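Local coordinates for protein probable oxidoreductase (Mycobacterium abscessus, PDB 4EYE) that is probably a zinc-binding-dehydrogenase-family (quinone-oxidoreductase-like) enzyme that carries out an oxidation-reduction reaction on a substrate not yet established, at residues Asp229-Pro234 against Asp241-Thr246; Arg245-Glu250 against Arg274-Ile279. One frame throughout, in Å; residues are numbered along the deposited sequence.

Contact 1: residues Asp229-Pro234 against Asp241-Thr246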
loop_
_atom_site.group_PDB
_atom_site.type_symbol
_atom_site.label_atom_id
_atom_site.label_comp_id
_atom_site.label_asym_id
_atom_site.label_seq_id
_atom_site.Cartn_x
_atom_site.Cartn_y
_atom_site.Cartn_z
ATOM N N ASP A 229 11.744 -19.487 0.374
ATOM C CA ASP A 229 12.289 -19.059 -0.912
ATOM C C ASP A 229 12.408 -17.569 -1.035
ATOM O O ASP A 229 13.287 -17.071 -1.735
ATOM C CB ASP A 229 11.408 -19.574 -2.009
ATOM C CG ASP A 229 11.334 -21.078 -1.994
ATOM O OD1 ASP A 229 12.403 -21.698 -2.153
ATOM O OD2 ASP A 229 10.229 -21.610 -1.852
ATOM N N MET A 230 11.516 -16.872 -0.344
ATOM C CA MET A 230 11.422 -15.435 -0.403
ATOM C C MET A 230 10.954 -14.863 0.908
ATOM O O MET A 230 10.095 -15.424 1.582
ATOM C CB MET A 230 10.433 -15.020 -1.512
ATOM C CG MET A 230 10.308 -13.503 -1.703
ATOM S SD MET A 230 9.167 -13.131 -3.063
ATOM C CE MET A 230 10.074 -13.847 -4.439
ATOM N N VAL A 231 11.509 -13.713 1.256
ATOM C CA VAL A 231 11.083 -12.984 2.417
ATOM C C VAL A 231 10.620 -11.617 1.934
ATOM O O VAL A 231 11.305 -10.977 1.125
ATOM C CB VAL A 231 12.226 -12.841 3.462
ATOM C CG1 VAL A 231 11.859 -11.802 4.508
ATOM C CG2 VAL A 231 12.593 -14.182 4.091
ATOM N N VAL A 232 9.470 -11.158 2.428
ATOM C CA VAL A 232 9.022 -9.776 2.243
ATOM C C VAL A 232 9.189 -9.025 3.543
ATOM O O VAL A 232 8.624 -9.395 4.589
ATOM C CB VAL A 232 7.568 -9.702 1.742
ATOM C CG1 VAL A 232 7.074 -8.232 1.697
ATOM C CG2 VAL A 232 7.467 -10.357 0.355
ATOM N N ASP A 233 9.995 -7.981 3.495
ATOM C CA ASP A 233 10.332 -7.221 4.695
ATOM C C ASP A 233 9.996 -5.744 4.556
ATOM O O ASP A 233 10.761 -5.006 3.936
ATOM C CB ASP A 233 11.826 -7.368 4.997
ATOM C CG ASP A 233 12.225 -6.629 6.264
ATOM O OD1 ASP A 233 11.323 -6.220 7.045
ATOM O OD2 ASP A 233 13.443 -6.444 6.465
ATOM N N PRO A 234 8.831 -5.316 5.091
ATOM C CA PRO A 234 8.454 -3.907 5.084
ATOM C C PRO A 234 8.819 -3.200 6.394
ATOM O O PRO A 234 8.470 -2.037 6.570
ATOM C CB PRO A 234 6.928 -3.967 4.929
ATOM C CG PRO A 234 6.522 -5.257 5.532
ATOM C CD PRO A 234 7.762 -6.122 5.699
ATOM N N ASP A 241 18.713 -9.417 10.354
ATOM C CA ASP A 241 19.660 -10.539 10.233
ATOM C C ASP A 241 18.971 -11.848 10.566
ATOM O O ASP A 241 19.322 -12.894 10.020
ATOM C CB ASP A 241 20.914 -10.336 11.103
ATOM C CG ASP A 241 21.965 -9.455 10.427
ATOM O OD1 ASP A 241 22.489 -9.831 9.355
ATOM O OD2 ASP A 241 22.280 -8.378 10.967
ATOM N N ASP A 242 17.984 -11.799 11.460
ATOM C CA ASP A 242 17.149 -12.960 11.708
ATOM C C ASP A 242 16.397 -13.371 10.433
ATOM O O ASP A 242 16.308 -14.544 10.116
ATOM C CB ASP A 242 16.169 -12.709 12.859
ATOM C CG ASP A 242 16.826 -12.799 14.235
ATOM O OD1 ASP A 242 17.582 -13.764 14.509
ATOM O OD2 ASP A 242 16.548 -11.914 15.069
ATOM N N ALA A 243 15.869 -12.400 9.694
ATOM C CA ALA A 243 15.125 -12.701 8.468
ATOM C C ALA A 243 15.994 -13.470 7.490
ATOM O O ALA A 243 15.564 -14.454 6.941
ATOM C CB ALA A 243 14.630 -11.432 7.808
ATOM N N VAL A 244 17.205 -12.977 7.274
ATOM C CA VAL A 244 18.160 -13.615 6.380
ATOM C C VAL A 244 18.361 -15.071 6.761
ATOM O O VAL A 244 18.381 -15.943 5.891
ATOM C CB VAL A 244 19.488 -12.822 6.362
ATOM C CG1 VAL A 244 20.540 -13.500 5.486
ATOM C CG2 VAL A 244 19.236 -11.413 5.862
ATOM N N ARG A 245 18.420 -15.353 8.063
ATOM C CA ARG A 245 18.591 -16.722 8.565
ATOM C C ARG A 245 17.499 -17.688 8.146
ATOM O O ARG A 245 17.696 -18.909 8.179
ATOM C CB ARG A 245 18.691 -16.747 10.116
ATOM C CG ARG A 245 20.118 -16.705 10.660
ATOM C CD ARG A 245 20.211 -16.338 12.148
ATOM N NE ARG A 245 19.751 -17.389 13.048
ATOM C CZ ARG A 245 18.694 -17.303 13.861
ATOM N NH1 ARG A 245 18.388 -18.339 14.642
ATOM N NH2 ARG A 245 17.947 -16.197 13.925
ATOM N N THR A 246 16.325 -17.171 7.784
ATOM C CA THR A 246 15.240 -18.076 7.390
ATOM C C THR A 246 15.347 -18.511 5.913
ATOM O O THR A 246 14.565 -19.332 5.454
ATOM C CB THR A 246 13.846 -17.434 7.656
ATOM O OG1 THR A 246 13.631 -16.361 6.743
ATOM C CG2 THR A 246 13.733 -16.910 9.116
#

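Contact 2: residues Arg245-Glu250 against Arg274-Ile279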
loop_
_atom_site.group_PDB
_atom_site.type_symbol
_atom_site.label_atom_id
_atom_site.label_comp_id
_atom_site.label_asym_id
_atom_site.label_seq_id
_atom_site.Cartn_x
_atom_site.Cartn_y
_atom_site.Cartn_z
ATOM N N ARG A 245 18.420 -15.353 8.063
ATOM C CA ARG A 245 18.591 -16.722 8.565
ATOM C C ARG A 245 17.499 -17.688 8.146
ATOM O O ARG A 245 17.696 -18.909 8.179
ATOM C CB ARG A 245 18.691 -16.747 10.116
ATOM C CG ARG A 245 20.118 -16.705 10.660
ATOM C CD ARG A 245 20.211 -16.338 12.148
ATOM N NE ARG A 245 19.751 -17.389 13.048
ATOM C CZ ARG A 245 18.694 -17.303 13.861
ATOM N NH1 ARG A 245 18.388 -18.339 14.642
ATOM N NH2 ARG A 245 17.947 -16.197 13.925
ATOM N N THR A 246 16.325 -17.171 7.784
ATOM C CA THR A 246 15.240 -18.076 7.390
ATOM C C THR A 246 15.347 -18.511 5.913
ATOM O O THR A 246 14.565 -19.332 5.454
ATOM C CB THR A 246 13.846 -17.434 7.656
ATOM O OG1 THR A 246 13.631 -16.361 6.743
ATOM C CG2 THR A 246 13.733 -16.910 9.116
ATOM N N LEU A 247 16.299 -17.957 5.172
ATOM C CA LEU A 247 16.290 -18.110 3.705
ATOM C C LEU A 247 16.852 -19.440 3.244
ATOM O O LEU A 247 17.854 -19.921 3.784
ATOM C CB LEU A 247 17.084 -16.999 3.044
ATOM C CG LEU A 247 16.394 -15.651 2.970
ATOM C CD1 LEU A 247 17.446 -14.612 2.577
ATOM C CD2 LEU A 247 15.230 -15.694 1.985
ATOM N N ALA A 248 16.200 -20.029 2.245
ATOM C CA ALA A 248 16.726 -21.215 1.578
ATOM C C ALA A 248 17.928 -20.817 0.765
ATOM O O ALA A 248 18.203 -19.613 0.552
ATOM C CB ALA A 248 15.678 -21.823 0.666
ATOM N N SER A 249 18.621 -21.837 0.269
ATOM C CA SER A 249 19.608 -21.636 -0.773
ATOM C C SER A 249 18.975 -20.918 -1.953
ATOM O O SER A 249 17.910 -21.285 -2.392
ATOM C CB SER A 249 20.194 -22.979 -1.246
ATOM O OG SER A 249 20.941 -22.781 -2.440
ATOM N N GLU A 250 19.664 -19.904 -2.460
ATOM C CA GLU A 250 19.205 -19.093 -3.559
ATOM C C GLU A 250 17.889 -18.358 -3.238
ATOM O O GLU A 250 17.224 -17.885 -4.142
ATOM C CB GLU A 250 19.090 -19.895 -4.848
ATOM C CG GLU A 250 20.383 -20.587 -5.278
ATOM C CD GLU A 250 20.181 -21.363 -6.569
ATOM O OE1 GLU A 250 19.712 -22.501 -6.517
ATOM O OE2 GLU A 250 20.490 -20.851 -7.646
ATOM N N ARG A 274 25.304 -16.093 2.252
ATOM C CA ARG A 274 25.480 -17.353 1.525
ATOM C C ARG A 274 25.042 -17.128 0.068
ATOM O O ARG A 274 25.344 -16.089 -0.503
ATOM C CB ARG A 274 24.676 -18.479 2.189
ATOM N N ASN A 275 24.306 -18.056 -0.528
ATOM C CA ASN A 275 23.801 -17.837 -1.865
ATOM C C ASN A 275 22.355 -17.293 -1.809
ATOM O O ASN A 275 21.473 -17.782 -2.519
ATOM C CB ASN A 275 23.919 -19.107 -2.678
ATOM C CG ASN A 275 25.371 -19.509 -2.893
ATOM O OD1 ASN A 275 26.056 -18.844 -3.647
ATOM N ND2 ASN A 275 25.855 -20.557 -2.179
ATOM N N ALA A 276 22.155 -16.256 -0.990
ATOM C CA ALA A 276 20.923 -15.468 -0.983
ATOM C C ALA A 276 21.129 -14.093 -1.628
ATOM O O ALA A 276 22.294 -13.627 -1.842
ATOM C CB ALA A 276 20.416 -15.329 0.428
ATOM N N SER A 277 19.998 -13.467 -1.971
ATOM C CA SER A 277 19.976 -12.157 -2.592
ATOM C C SER A 277 19.155 -11.146 -1.796
ATOM O O SER A 277 18.080 -11.463 -1.308
ATOM C CB SER A 277 19.377 -12.257 -4.003
ATOM O OG SER A 277 20.192 -13.031 -4.842
ATOM N N LEU A 278 19.660 -9.926 -1.703
ATOM C CA LEU A 278 18.913 -8.794 -1.204
ATOM C C LEU A 278 18.426 -8.019 -2.401
ATOM O O LEU A 278 19.242 -7.469 -3.153
ATOM C CB LEU A 278 19.803 -7.847 -0.383
ATOM N N ILE A 279 17.098 -7.932 -2.537
ATOM C CA ILE A 279 16.446 -7.390 -3.731
ATOM C C ILE A 279 15.783 -6.058 -3.362
ATOM O O ILE A 279 14.821 -5.998 -2.590
ATOM C CB ILE A 279 15.446 -8.405 -4.302
ATOM C CG1 ILE A 279 16.208 -9.678 -4.719
ATOM C CG2 ILE A 279 14.662 -7.818 -5.488
ATOM C CD1 ILE A 279 15.285 -10.802 -5.081
#

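Contact 1: residues Asp229-Pro234 against Asp241-Thr246
Val-231 is the one strand residue that reaches the helix, and it does so with both of its methyl groups. CG1 faces the methyl of Ala-243, with 4.3 Å between Val-231 CG1 and Ala-243 CB. CG2 packs against Thr-246: Val-231 CG2 comes to 3.6 Å from Thr-246 OG1 and also touches the carbonyl oxygen of Ala-243. With CG1 anti to the backbone N (chi1 167°), the valine turns CG1 to the alanine methyl and CG2 to the threonine hydroxyl and the carbonyl, and its side chain meets that of Thr-246 at about a right angle.

That carbonyl is gripped twice by one residue. Thr-246 N donates to Ala-243 O at 2.9 Å, and Thr-246 OG1 donates to the same Ala-243 O at 2.7 Å, lying in the carbonyl plane. Leu-164, Leu-166 and Leu-253 close in around this buried patch.

The outer side of the helix is different: there Asp-242 OD1 and Arg-245 NH2 form a salt bridge, modelled at an unusually short 2.5 Å that deserves caution. Helix 240-245 thus packs on the parallel sheet of the Rossmann-type domain through small apolar groups, and Ala-243 O, holding both Thr-246 donors, can lie buried beside a valine methyl.

Contact 2: residues Arg245-Glu250 against Arg274-Ile279
The backbones of residues 245-250 and 274-279 come nearest at Glu-250 and Ala-276, whose CA atoms are 4.8 Å apart. The first segment leaves helix 240-245, runs briefly extended at 247-248 and turns a corner at Ser-249 and Glu-250 before strand 251-255. The second is the lead-in to strand 277-280, at the edge of the parallel sheet that also holds strand 251-255. Glu-250 sits at the corner with positive phi (61°), and its amide N comes close to the carbonyl oxygen of Asn-275. Glu-250 N to Asn-275 O measures 2.8 Å, but the bond is bent, 118° at the hydrogen, and weak; the position of that oxygen is also less sure than most. Regular pairing begins just beyond, where the backbone of Ser-277 bonds with Gly-251 and Leu-253.

Among the side chains, the one apolar meeting is between Leu-247 and Ala-276. Leu-247 carries CG anti to its carbonyl carbon (chi1 -77°), which sends the branch toward the second segment, and the tip methyl CD1 of Leu-247 rests 3.7 Å from Ala-276 CB. The leucine is buried, whereas most of what surrounds this touch is open to solvent. CB and CG of Glu-250 pass near the same uncertain oxygen of Asn-275; beyond CG the chain is extended, and the residue is exposed. Ser-249 and Asn-275 lie on the solvent-exposed side.

A corner and a loop are therefore joined by one leucine-alanine contact and a weak backbone bond, a modest tie at the surface. The ladder between strands 251-255 and 277-280 is left to the backbone bonds that start at Ser-277.

Overall arrangement
Both contacts reach the same parallel six-stranded sheet, and they meet where helix 240-245 passes into strand 247-248, sharing Arg-245 and Thr-246; their centres are about 8 Å apart. Contact 1 is core: all its touching residues are buried, and it sets the helix against inner strand 228-233. Contact 2 is largely surface, joining the corner ahead of strand 251-255 to the approach of edge strand 277-280. Their chemistry follows: in contact 1 apolar contact dominates and the polar groups pair locally along 241-246, whereas in contact 2 the only polar link across is a weak, doubtful backbone bond beside one apolar touch. Val-231 CG2 and Leu-247 CD2, 3.7 Å apart, make the packing continuous between them.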